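Local coordinates for protein ATP phosphoribosyltransferase (Thermotoga maritima, PDB 1O63) that probably catalyses the condensation of ATP with 5-phosphoribose 1-diphosphate to phosphoribosyl-ATP, the first step of histidine biosynthesis, at residues A[44-47]-A[48-51]. Numbering follows the deposited sequence.
Sequences MVRP and FDVP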
loop_
_atom_site.group_PDB
_atom_site.type_symbol
_atom_site.label_atom_id
_atom_site.label_comp_id
_atom_site.label_asym_id
_atom_site.label_seq_id
_atom_site.Cartn_x
_atom_site.Cartn_y
_atom_site.Cartn_z
HETATM N N MSE A 44 12.340 -4.280 -10.269
HETATM C CA MSE A 44 11.125 -3.451 -10.438
HETATM C C MSE A 44 10.272 -3.574 -9.190
HETATM O O MSE A 44 9.820 -4.676 -8.871
HETATM C CB MSE A 44 10.357 -3.929 -11.665
HETATM C CG MSE A 44 11.224 -4.121 -12.907
HETATM SE SE MSE A 44 11.964 -2.452 -13.533
HETATM C CE MSE A 44 10.383 -1.378 -13.589
ATOM N N VAL A 45 10.235 -2.532 -8.361
ATOM C CA VAL A 45 9.652 -2.647 -7.026
ATOM C C VAL A 45 8.685 -1.514 -6.730
ATOM O O VAL A 45 8.663 -0.529 -7.476
ATOM C CB VAL A 45 10.754 -2.648 -5.941
ATOM C CG1 VAL A 45 11.762 -3.787 -6.200
ATOM C CG2 VAL A 45 11.509 -1.317 -5.901
ATOM N N ARG A 46 7.877 -1.676 -5.689
ATOM C CA ARG A 46 6.949 -0.603 -5.295
ATOM C C ARG A 46 7.796 0.578 -4.815
ATOM O O ARG A 46 8.845 0.389 -4.185
ATOM C CB ARG A 46 5.998 -1.043 -4.228
ATOM C CG ARG A 46 5.112 -2.234 -4.457
ATOM C CD ARG A 46 4.278 -2.156 -5.707
ATOM N NE ARG A 46 3.688 -0.852 -5.966
ATOM C CZ ARG A 46 3.105 -0.548 -7.130
ATOM N NH1 ARG A 46 2.575 0.650 -7.328
ATOM N NH2 ARG A 46 3.046 -1.469 -8.091
ATOM N N PRO A 47 7.362 1.790 -5.138
ATOM C CA PRO A 47 8.087 3.005 -4.820
ATOM C C PRO A 47 8.591 3.107 -3.419
ATOM O O PRO A 47 9.786 3.445 -3.177
ATOM C CB PRO A 47 7.030 4.110 -5.096
ATOM C CG PRO A 47 6.222 3.530 -6.223
ATOM C CD PRO A 47 6.116 2.060 -5.892
ATOM N N PHE A 48 7.777 2.757 -2.418
ATOM C CA PHE A 48 8.213 2.818 -1.028
ATOM C C PHE A 48 9.247 1.764 -0.691
ATOM O O PHE A 48 9.992 1.930 0.290
ATOM C CB PHE A 48 7.008 2.697 -0.062
ATOM C CG PHE A 48 6.550 4.082 0.359
ATOM C CD1 PHE A 48 5.643 4.782 -0.419
ATOM C CD2 PHE A 48 7.062 4.687 1.488
ATOM C CE1 PHE A 48 5.229 6.053 -0.060
ATOM C CE2 PHE A 48 6.656 5.954 1.846
ATOM C CZ PHE A 48 5.727 6.648 1.074
ATOM N N ASP A 49 9.424 0.761 -1.529
ATOM C CA ASP A 49 10.430 -0.274 -1.273
ATOM C C ASP A 49 11.780 0.072 -1.877
ATOM O O ASP A 49 12.743 -0.645 -1.637
ATOM C CB ASP A 49 9.947 -1.617 -1.839
ATOM C CG ASP A 49 8.726 -2.143 -1.099
ATOM O OD1 ASP A 49 7.950 -2.910 -1.690
ATOM O OD2 ASP A 49 8.520 -1.781 0.069
ATOM N N VAL A 50 11.869 1.148 -2.676
ATOM C CA VAL A 50 13.188 1.468 -3.277
ATOM C C VAL A 50 14.237 1.675 -2.225
ATOM O O VAL A 50 15.324 1.042 -2.254
ATOM C CB VAL A 50 13.077 2.639 -4.250
ATOM C CG1 VAL A 50 14.420 3.308 -4.541
ATOM C CG2 VAL A 50 12.396 2.183 -5.546
ATOM N N PRO A 51 13.983 2.485 -1.187
ATOM C CA PRO A 51 14.990 2.760 -0.188
ATOM C C PRO A 51 15.317 1.516 0.629
ATOM O O PRO A 51 16.477 1.349 1.037
ATOM C CB PRO A 51 14.427 3.879 0.669
ATOM C CG PRO A 51 13.029 4.093 0.235
ATOM C CD PRO A 51 12.840 3.417 -1.091
HETATM O O HOH W 1 8.359 -4.138 -3.746
#
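Val45 and Val50 meet through one methyl each, CG2 of Val45 lying 3.6 Å from CG2 of Val50, with the two side chains crossing at about a right angle. Val45 sets its CG2 between its own backbone N and carbonyl carbon (chi1 -57°), which turns that methyl toward the chain ahead; Val50 answers with the branch beside its backbone N, while its CG1 lies anti to that nitrogen. Between the valines the chain winds through two overlapping type I turns, 46-49 and 47-50, into the helix. Asp49 N donates to Arg46 O at 2.7 Å, and Val50 N donates to Pro47 O at 3.1 Å with the straighter N-H...O angle, 162°. Asp49, with CG beside its own backbone N (chi1 -66°), brings OD1 alongside the start of the Arg46 chain, 3.7 Å from Arg46 CB. The guanidinium does not meet this carboxylate: Arg46, bent at chi2 and chi3, carries its end away, and Arg46 NE stays 6.4 Å from Asp49 OD1. Instead a water that accepts from Arg46 N lies near Asp49 OD1, which also receives Lys131 N of the second subunit. Here, then, is a strand-to-helix corner: strand 40-45, paired through Val45 with Ile7 and Lys9 on the side of strand 4-8, runs into helix 50-55, while Pro47, Phe48 and Pro51 rest on Val68 of helix 66-71, Phe48 also on Glu71, and Leu136 of the second subunit packs against Val45.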